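Local coordinates for protein KLLA0E08119p (Kluyveromyces lactis, PDB 3VA7) that forms the urea carboxylase part of a larger urea-degrading enzyme and probably uses ATP, bicarbonate and covalently held biotin to carboxylate urea, giving urea-1-carboxylate, at residues V237-M242 and V302-D307; A249-E254 and A286-G291; G253-S258 and E268-P273. All coordinates share one frame; numbering follows the deposited sequence.

Contact 1 of 3, residues V237-M242 and V302-D307; sequences VEIQMM and VEFIYD
The side chain of Ile239 meets the rim of the Phe304 ring: its CG1 lies in the ring plane, 3.6 Å from CE2 of Phe304, an edge contact. The strand register puts both residues on one face of the sheet, and their torsions, with Ile239 CG1 and Phe304 CG anti to the carbonyl carbon (chi1 -63° and -56°), bring CG1 to the ring edge. On that same face Val237 CG2 rests 3.8 Å from CB of Tyr306, the two side chains lying alongside each other. Helix 277-293 covers this apolar side through Met283 and Ser287.

The opposite face carries Glu238 and Glu303, a non-hydrogen-bonded pair whose CA atoms are 4.1 Å apart. Their extended side chains run the same way, with Glu238 OE1 3.1 Å from Glu303 OE2. His236 and Arg255 (salt bridge) hold Glu238; Lys265 and Gln323 lie by both carboxylates, in weak interactions that may ease the like charges.

Two reciprocal backbone pairs fix the register. Ile239 N reaches Val302 O at 2.8 Å, with Val302 N returning to Ile239 O; Phe304 N reaches Val237 O at 2.9 Å, with Val237 N returning to Phe304 O. The strand axes run at 160°, an antiparallel ladder setting a Glu238-Glu303 pair against an apolar cluster, consistent with the central sheet of the ATP-grasp fold in biotin carboxylases.

Contact 2 of 3, residues A249-E254 and A286-G291; sequences AIAIGE and ASERLG
Glu288 reaches from helix 286-291 to the backbone of strand 249-254, where its OE1 accepts a hydrogen bond from Ala251 N at 2.7 Å. The torsions explain the reach: CG stands opposite the carbonyl carbon (chi1 -50°) and the chain then runs on extended, carrying the carboxylate across to the strand. Ala251 N comes to OE1 on the anti side, 19° out of the carboxylate plane. Nearer the helix, CG of Glu288 lies 4.0 Å from Ala251 CB, so its aliphatic part packs beside the bond made by its head. Ile250 directs its CB away from the helix, yet its CA lies 3.4 Å from Glu288 OE1.

Nearer the start of the strand the fit depends on small residues. Ala249 CB points at the helix, 3.5 Å from Glu288 O and 3.8 Å from Gly291 C. Because Gly291 has no side chain, its backbone can lie against that methyl, and the axes approach to 7.1 Å.

Ile250 and Ile252 bond through their backbones to strand 235-244, whereas Ala251 N faces the other way. The carboxylate therefore stands in for a neighbouring strand, satisfying a buried amide through the one hydrogen bond between the two segments; Arg280 (to Glu254) and, weakly, Arg284 (to Ala251 O) add further links from helix 277-293.

Contact 3 of 3, residues G253-S258 and E268-P273; sequences GERDCS and EETPAP
Glu254 bends back to grip the chain just after the opposing strand: its OE2 takes a hydrogen bond from Ala272 N, at 3.0 Å. The bend is set by chi2 (-71°), and the donor arrives from above the carboxylate plane, 39° out of it. Around this bond the packing is close. Pro271, which follows a cis peptide, places CB 3.5 Å from Glu254 OE2, and Ala272 CB lies 3.8 Å from Glu254 CG. The same OE2 also forms a salt bridge with Arg280 of helix 277-293, so one oxygen serves both the segment after the strand and the helix. Thr270 OG1 points at Glu254 O, but the modelled separation is too short to be trusted in detail.

Strands 249-261 and 264-270 make up a beta hairpin within the ATP-grasp part of the biotin carboxylase domain. Between them, Asp256 and Glu269 form an antiparallel hydrogen-bonded pair, Asp256 N to Glu269 O at 2.9 Å and the reverse bond at similar length.

At the carboxylate ends of the same pair the packing is looser and a water bridges. Asp256 OD1 and Glu269 OE1 are 4.8 Å apart; the water donates to both, lying 2.6 Å from Glu269 OE1. Asp256 OD1 also accepts from Ser258 N in an Asx turn, while its OD2 is paired with Arg235 and Glu269 OE1 with Arg423. Asp256 meets Pro273 at about a right angle, its OD2 nearest the proline CD. Cys257 SG lies 3.8 Å from CG of Glu268, a plain van der Waals contact; the Glu268 carboxylate turns off to Arg367.

Overall arrangement
Entering from the N-terminal side, the chain lays down 237-242, then turns into strand 249-261, which serves both contact 2 and contact 3. Contact 3 closes the shortest loop, a hairpin return to 268-273; contact 2 spans farther, to helix 277-293. The two share Gly253 and Glu254. Strand 299-307 then comes back to 237-242, so contact 1 closes the widest loop and encloses the other two. Probable backbone hydrogen bonds from Gln240 and Met242 join strands 235-244 and 249-261; the centres of contacts 1 and 2 are about 9 Å apart. Contacts 1 and 3 thus join strands of one antiparallel sheet, and contact 2 fastens the helix to it.

Contact 1 of 3, residues V237-M242 and V302-D307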
loop_
_atom_site.group_PDB
_atom_site.type_symbol
_atom_site.label_atom_id
_atom_site.label_comp_id
_atom_site.label_asym_id
_atom_site.label_seq_id
_atom_site.Cartn_x
_atom_site.Cartn_y
_atom_site.Cartn_z
ATOM N N VAL A 237 -3.187 37.788 -21.798
ATOM C CA VAL A 237 -4.623 37.941 -21.706
ATOM C C VAL A 237 -5.160 37.330 -22.967
ATOM O O VAL A 237 -4.699 37.663 -24.057
ATOM C CB VAL A 237 -5.056 39.380 -21.586
ATOM C CG1 VAL A 237 -6.549 39.447 -21.399
ATOM C CG2 VAL A 237 -4.358 40.055 -20.405
ATOM N N GLU A 238 -6.090 36.391 -22.847
ATOM C CA GLU A 238 -6.590 35.752 -24.031
ATOM C C GLU A 238 -8.092 35.938 -24.086
ATOM O O GLU A 238 -8.755 36.155 -23.045
ATOM C CB GLU A 238 -6.166 34.289 -24.058
ATOM C CG GLU A 238 -6.821 33.419 -22.957
ATOM C CD GLU A 238 -6.152 32.070 -22.783
ATOM O OE1 GLU A 238 -5.029 31.835 -23.311
ATOM O OE2 GLU A 238 -6.765 31.230 -22.097
ATOM N N ILE A 239 -8.630 35.879 -25.298
ATOM C CA ILE A 239 -10.051 36.008 -25.488
ATOM C C ILE A 239 -10.607 34.689 -25.954
ATOM O O ILE A 239 -10.097 34.078 -26.877
ATOM C CB ILE A 239 -10.405 37.131 -26.486
ATOM C CG1 ILE A 239 -9.957 38.502 -25.967
ATOM C CG2 ILE A 239 -11.953 37.164 -26.759
ATOM C CD1 ILE A 239 -11.012 39.168 -25.085
ATOM N N GLN A 240 -11.650 34.231 -25.298
ATOM C CA GLN A 240 -12.338 33.027 -25.735
ATOM C C GLN A 240 -13.385 33.447 -26.733
ATOM O O GLN A 240 -14.277 34.255 -26.412
ATOM C CB GLN A 240 -13.027 32.349 -24.554
ATOM C CG GLN A 240 -13.977 31.264 -24.949
ATOM C CD GLN A 240 -13.253 30.013 -25.394
ATOM O OE1 GLN A 240 -12.514 29.392 -24.621
ATOM N NE2 GLN A 240 -13.425 29.660 -26.649
ATOM N N MET A 241 -13.307 32.890 -27.936
ATOM C CA MET A 241 -14.223 33.282 -28.969
ATOM C C MET A 241 -14.971 32.082 -29.525
ATOM O O MET A 241 -14.483 30.945 -29.498
ATOM C CB MET A 241 -13.467 34.119 -30.017
ATOM C CG MET A 241 -13.931 34.027 -31.448
ATOM S SD MET A 241 -12.726 33.106 -32.416
ATOM C CE MET A 241 -13.926 32.053 -33.229
ATOM N N MET A 242 -16.173 32.332 -30.007
ATOM C CA MET A 242 -16.957 31.324 -30.691
ATOM C C MET A 242 -17.270 31.810 -32.134
ATOM O O MET A 242 -17.590 32.993 -32.359
ATOM C CB MET A 242 -18.218 31.093 -29.869
ATOM C CG MET A 242 -18.750 29.633 -29.749
ATOM S SD MET A 242 -17.742 28.226 -29.154
ATOM C CE MET A 242 -16.805 29.007 -27.863
ATOM N N VAL A 302 -7.912 33.706 -28.904
ATOM C CA VAL A 302 -6.991 34.662 -29.396
ATOM C C VAL A 302 -6.182 35.107 -28.213
ATOM O O VAL A 302 -6.708 35.767 -27.328
ATOM C CB VAL A 302 -7.715 35.858 -30.019
ATOM C CG1 VAL A 302 -6.696 36.747 -30.715
ATOM C CG2 VAL A 302 -8.804 35.390 -31.020
ATOM N N GLU A 303 -4.913 34.730 -28.196
ATOM C CA GLU A 303 -4.008 35.172 -27.152
ATOM C C GLU A 303 -3.329 36.506 -27.508
ATOM O O GLU A 303 -2.889 36.738 -28.649
ATOM C CB GLU A 303 -2.925 34.115 -26.858
ATOM C CG GLU A 303 -3.389 32.668 -26.877
ATOM C CD GLU A 303 -2.452 31.729 -26.139
ATOM O OE1 GLU A 303 -1.213 31.841 -26.315
ATOM O OE2 GLU A 303 -2.950 30.868 -25.369
ATOM N N PHE A 304 -3.230 37.361 -26.502
ATOM C CA PHE A 304 -2.499 38.609 -26.588
ATOM C C PHE A 304 -1.449 38.732 -25.459
ATOM O O PHE A 304 -1.613 38.172 -24.376
ATOM C CB PHE A 304 -3.462 39.763 -26.414
ATOM C CG PHE A 304 -4.599 39.763 -27.366
ATOM C CD1 PHE A 304 -4.408 40.136 -28.715
ATOM C CD2 PHE A 304 -5.881 39.465 -26.917
ATOM C CE1 PHE A 304 -5.479 40.187 -29.604
ATOM C CE2 PHE A 304 -6.973 39.498 -27.799
ATOM C CZ PHE A 304 -6.774 39.862 -29.144
ATOM N N ILE A 305 -0.379 39.472 -25.741
ATOM C CA ILE A 305 0.541 40.017 -24.751
ATOM C C ILE A 305 -0.051 41.339 -24.288
ATOM O O ILE A 305 -0.649 42.067 -25.103
ATOM C CB ILE A 305 1.882 40.273 -25.414
ATOM C CG1 ILE A 305 2.259 39.030 -26.248
ATOM C CG2 ILE A 305 2.937 40.640 -24.367
ATOM C CD1 ILE A 305 3.690 38.970 -26.821
ATOM N N TYR A 306 0.082 41.646 -22.998
ATOM C CA TYR A 306 -0.477 42.890 -22.441
ATOM C C TYR A 306 0.518 43.658 -21.546
ATOM O O TYR A 306 1.011 43.119 -20.537
ATOM C CB TYR A 306 -1.767 42.606 -21.664
ATOM C CG TYR A 306 -2.469 43.808 -21.042
ATOM C CD1 TYR A 306 -2.824 44.908 -21.819
ATOM C CD2 TYR A 306 -2.833 43.819 -19.690
ATOM C CE1 TYR A 306 -3.498 46.019 -21.267
ATOM C CE2 TYR A 306 -3.511 44.928 -19.117
ATOM C CZ TYR A 306 -3.835 46.030 -19.921
ATOM O OH TYR A 306 -4.507 47.141 -19.425
ATOM N N ASP A 307 0.817 44.907 -21.927
ATOM C CA ASP A 307 1.617 45.801 -21.097
ATOM C C ASP A 307 0.657 46.570 -20.212
ATOM O O ASP A 307 -0.031 47.495 -20.670
ATOM C CB ASP A 307 2.452 46.759 -21.948
ATOM C CG ASP A 307 3.651 47.330 -21.186
ATOM O OD1 ASP A 307 3.490 47.842 -20.041
ATOM O OD2 ASP A 307 4.765 47.264 -21.747
#

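Contact 2 of 3, residues A249-E254 and A286-G291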
loop_
_atom_site.group_PDB
_atom_site.type_symbol
_atom_site.label_atom_id
_atom_site.label_comp_id
_atom_site.label_asym_id
_atom_site.label_seq_id
_atom_site.Cartn_x
_atom_site.Cartn_y
_atom_site.Cartn_z
ATOM N N ALA A 249 -18.976 35.698 -35.416
ATOM C CA ALA A 249 -18.035 35.375 -34.343
ATOM C C ALA A 249 -18.435 36.145 -33.102
ATOM O O ALA A 249 -18.982 37.230 -33.217
ATOM C CB ALA A 249 -16.564 35.682 -34.770
ATOM N N ILE A 250 -18.170 35.602 -31.916
ATOM C CA ILE A 250 -18.587 36.272 -30.663
ATOM C C ILE A 250 -17.529 36.128 -29.567
ATOM O O ILE A 250 -16.890 35.064 -29.455
ATOM C CB ILE A 250 -19.977 35.793 -30.229
ATOM C CG1 ILE A 250 -20.375 36.373 -28.888
ATOM C CG2 ILE A 250 -20.026 34.258 -30.167
ATOM C CD1 ILE A 250 -21.890 36.338 -28.702
ATOM N N ALA A 251 -17.250 37.209 -28.824
ATOM C CA ALA A 251 -16.199 37.141 -27.796
ATOM C C ALA A 251 -16.905 36.840 -26.485
ATOM O O ALA A 251 -17.869 37.541 -26.075
ATOM C CB ALA A 251 -15.393 38.384 -27.727
ATOM N N ILE A 252 -16.482 35.756 -25.851
ATOM C CA ILE A 252 -17.241 35.235 -24.733
ATOM C C ILE A 252 -16.685 35.813 -23.430
ATOM O O ILE A 252 -17.454 36.031 -22.496
ATOM C CB ILE A 252 -17.326 33.675 -24.816
ATOM C CG1 ILE A 252 -18.109 33.315 -26.099
ATOM C CG2 ILE A 252 -17.934 33.060 -23.573
ATOM C CD1 ILE A 252 -19.020 32.080 -26.039
ATOM N N GLY A 253 -15.391 36.158 -23.424
ATOM C CA GLY A 253 -14.734 36.767 -22.284
ATOM C C GLY A 253 -13.219 36.651 -22.400
ATOM O O GLY A 253 -12.685 36.084 -23.382
ATOM N N GLU A 254 -12.505 37.194 -21.415
ATOM C CA GLU A 254 -11.051 37.117 -21.418
ATOM C C GLU A 254 -10.542 36.457 -20.154
ATOM O O GLU A 254 -11.183 36.501 -19.086
ATOM C CB GLU A 254 -10.398 38.506 -21.567
ATOM C CG GLU A 254 -10.186 39.257 -20.263
ATOM C CD GLU A 254 -11.489 39.741 -19.651
ATOM O OE1 GLU A 254 -12.585 39.535 -20.253
ATOM O OE2 GLU A 254 -11.417 40.354 -18.563
ATOM N N ALA A 286 -11.593 42.910 -31.640
ATOM C CA ALA A 286 -10.501 42.493 -32.544
ATOM C C ALA A 286 -10.568 40.990 -32.775
ATOM O O ALA A 286 -10.390 40.488 -33.905
ATOM C CB ALA A 286 -9.144 42.885 -31.985
ATOM N N SER A 287 -10.870 40.281 -31.692
ATOM C CA SER A 287 -11.049 38.838 -31.725
ATOM C C SER A 287 -12.233 38.442 -32.614
ATOM O O SER A 287 -12.171 37.487 -33.355
ATOM C CB SER A 287 -11.215 38.292 -30.287
ATOM O OG SER A 287 -10.017 38.401 -29.555
ATOM N N GLU A 288 -13.311 39.193 -32.559
ATOM C CA GLU A 288 -14.454 38.879 -33.404
ATOM C C GLU A 288 -14.137 39.147 -34.880
ATOM O O GLU A 288 -14.672 38.460 -35.756
ATOM C CB GLU A 288 -15.708 39.642 -32.951
ATOM C CG GLU A 288 -16.021 39.524 -31.462
ATOM C CD GLU A 288 -17.409 40.000 -31.096
ATOM O OE1 GLU A 288 -17.931 39.554 -30.041
ATOM O OE2 GLU A 288 -17.989 40.818 -31.856
ATOM N N ARG A 289 -13.255 40.114 -35.160
ATOM C CA ARG A 289 -12.927 40.422 -36.566
ATOM C C ARG A 289 -12.102 39.306 -37.115
ATOM O O ARG A 289 -12.317 38.837 -38.227
ATOM C CB ARG A 289 -12.193 41.754 -36.733
ATOM C CG ARG A 289 -13.071 42.970 -36.471
ATOM C CD ARG A 289 -12.348 44.217 -36.881
ATOM N NE ARG A 289 -11.120 44.507 -36.117
ATOM C CZ ARG A 289 -11.079 45.271 -35.024
ATOM N NH1 ARG A 289 -12.200 45.786 -34.522
ATOM N NH2 ARG A 289 -9.924 45.472 -34.409
ATOM N N LEU A 290 -11.188 38.849 -36.284
ATOM C CA LEU A 290 -10.308 37.769 -36.663
ATOM C C LEU A 290 -11.119 36.535 -36.904
ATOM O O LEU A 290 -10.892 35.825 -37.890
ATOM C CB LEU A 290 -9.318 37.518 -35.562
ATOM C CG LEU A 290 -8.081 36.760 -36.004
ATOM C CD1 LEU A 290 -6.982 37.013 -34.963
ATOM C CD2 LEU A 290 -8.400 35.267 -36.120
ATOM N N GLY A 291 -12.078 36.271 -36.020
ATOM C CA GLY A 291 -12.863 35.079 -36.151
ATOM C C GLY A 291 -13.811 35.138 -37.333
ATOM O O GLY A 291 -14.027 34.116 -38.006
#

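Contact 3 of 3, residues G253-S258 and E268-P273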
loop_
_atom_site.group_PDB
_atom_site.type_symbol
_atom_site.label_atom_id
_atom_site.label_comp_id
_atom_site.label_asym_id
_atom_site.label_seq_id
_atom_site.Cartn_x
_atom_site.Cartn_y
_atom_site.Cartn_z
ATOM N N GLY A 253 -15.391 36.158 -23.424
ATOM C CA GLY A 253 -14.734 36.767 -22.284
ATOM C C GLY A 253 -13.219 36.651 -22.400
ATOM O O GLY A 253 -12.685 36.084 -23.382
ATOM N N GLU A 254 -12.505 37.194 -21.415
ATOM C CA GLU A 254 -11.051 37.117 -21.418
ATOM C C GLU A 254 -10.542 36.457 -20.154
ATOM O O GLU A 254 -11.183 36.501 -19.086
ATOM C CB GLU A 254 -10.398 38.506 -21.567
ATOM C CG GLU A 254 -10.186 39.257 -20.263
ATOM C CD GLU A 254 -11.489 39.741 -19.651
ATOM O OE1 GLU A 254 -12.585 39.535 -20.253
ATOM O OE2 GLU A 254 -11.417 40.354 -18.563
ATOM N N ARG A 255 -9.374 35.856 -20.285
ATOM C CA ARG A 255 -8.784 35.140 -19.193
ATOM C C ARG A 255 -7.373 35.629 -19.154
ATOM O O ARG A 255 -6.775 35.897 -20.194
ATOM C CB ARG A 255 -8.805 33.625 -19.444
ATOM C CG ARG A 255 -10.192 33.077 -19.643
ATOM C CD ARG A 255 -10.224 31.572 -19.889
ATOM N NE ARG A 255 -9.685 31.154 -21.179
ATOM C CZ ARG A 255 -10.406 30.628 -22.168
ATOM N NH1 ARG A 255 -11.730 30.427 -22.040
ATOM N NH2 ARG A 255 -9.798 30.276 -23.302
ATOM N N ASP A 256 -6.847 35.739 -17.938
ATOM C CA ASP A 256 -5.450 35.979 -17.708
ATOM C C ASP A 256 -4.739 34.651 -17.372
ATOM O O ASP A 256 -5.160 33.906 -16.498
ATOM C CB ASP A 256 -5.357 36.955 -16.572
ATOM C CG ASP A 256 -3.982 37.404 -16.320
ATOM O OD1 ASP A 256 -3.083 36.573 -16.002
ATOM O OD2 ASP A 256 -3.808 38.625 -16.429
ATOM N N CYS A 257 -3.638 34.382 -18.067
ATOM C CA CYS A 257 -2.932 33.128 -17.987
ATOM C C CYS A 257 -1.468 33.414 -17.800
ATOM O O CYS A 257 -0.587 32.647 -18.211
ATOM C CB CYS A 257 -3.178 32.310 -19.254
ATOM S SG CYS A 257 -4.951 31.864 -19.538
ATOM N N SER A 258 -1.207 34.524 -17.129
ATOM C CA SER A 258 0.158 34.954 -16.816
ATOM C C SER A 258 0.963 33.983 -15.934
ATOM O O SER A 258 2.176 33.889 -16.104
ATOM C CB SER A 258 0.127 36.349 -16.197
ATOM O OG SER A 258 -0.892 37.153 -16.788
ATOM N N GLU A 268 -4.957 30.078 -13.789
ATOM C CA GLU A 268 -5.636 31.039 -14.652
ATOM C C GLU A 268 -6.821 31.658 -13.947
ATOM O O GLU A 268 -7.356 31.083 -13.011
ATOM C CB GLU A 268 -6.058 30.383 -15.967
ATOM C CG GLU A 268 -5.021 29.426 -16.564
ATOM C CD GLU A 268 -5.210 27.949 -16.139
ATOM O OE1 GLU A 268 -6.139 27.609 -15.368
ATOM O OE2 GLU A 268 -4.420 27.102 -16.601
ATOM N N GLU A 269 -7.225 32.832 -14.414
ATOM C CA GLU A 269 -8.334 33.588 -13.825
ATOM C C GLU A 269 -9.129 34.474 -14.831
ATOM O O GLU A 269 -8.640 34.864 -15.897
ATOM C CB GLU A 269 -7.814 34.484 -12.689
ATOM C CG GLU A 269 -7.018 35.711 -13.161
ATOM C CD GLU A 269 -6.613 36.599 -11.976
ATOM O OE1 GLU A 269 -5.366 36.895 -11.796
ATOM O OE2 GLU A 269 -7.568 36.979 -11.234
ATOM N N THR A 270 -10.342 34.815 -14.424
ATOM C CA THR A 270 -11.235 35.642 -15.180
ATOM C C THR A 270 -12.126 36.371 -14.167
ATOM O O THR A 270 -12.466 35.810 -13.104
ATOM C CB THR A 270 -12.055 34.795 -16.232
ATOM O OG1 THR A 270 -12.530 35.641 -17.279
ATOM C CG2 THR A 270 -13.255 34.088 -15.626
ATOM N N PRO A 271 -12.458 37.644 -14.452
ATOM C CA PRO A 271 -11.930 38.515 -15.534
ATOM C C PRO A 271 -10.475 38.768 -15.329
ATOM O O PRO A 271 -9.975 38.535 -14.258
ATOM C CB PRO A 271 -12.680 39.844 -15.341
ATOM C CG PRO A 271 -13.969 39.481 -14.623
ATOM C CD PRO A 271 -13.616 38.246 -13.757
ATOM N N ALA A 272 -9.783 39.236 -16.351
ATOM C CA ALA A 272 -8.420 39.681 -16.150
ATOM C C ALA A 272 -8.388 40.805 -15.080
ATOM O O ALA A 272 -9.210 41.728 -15.092
ATOM C CB ALA A 272 -7.847 40.151 -17.438
ATOM N N PRO A 273 -7.444 40.718 -14.129
ATOM C CA PRO A 273 -7.326 41.833 -13.196
ATOM C C PRO A 273 -6.657 43.042 -13.885
ATOM O O PRO A 273 -5.907 42.849 -14.843
ATOM C CB PRO A 273 -6.396 41.260 -12.131
ATOM C CG PRO A 273 -5.460 40.367 -12.926
ATOM C CD PRO A 273 -6.396 39.698 -13.904
HETATM O O HOH W 1 -3.387 35.901 -13.169
#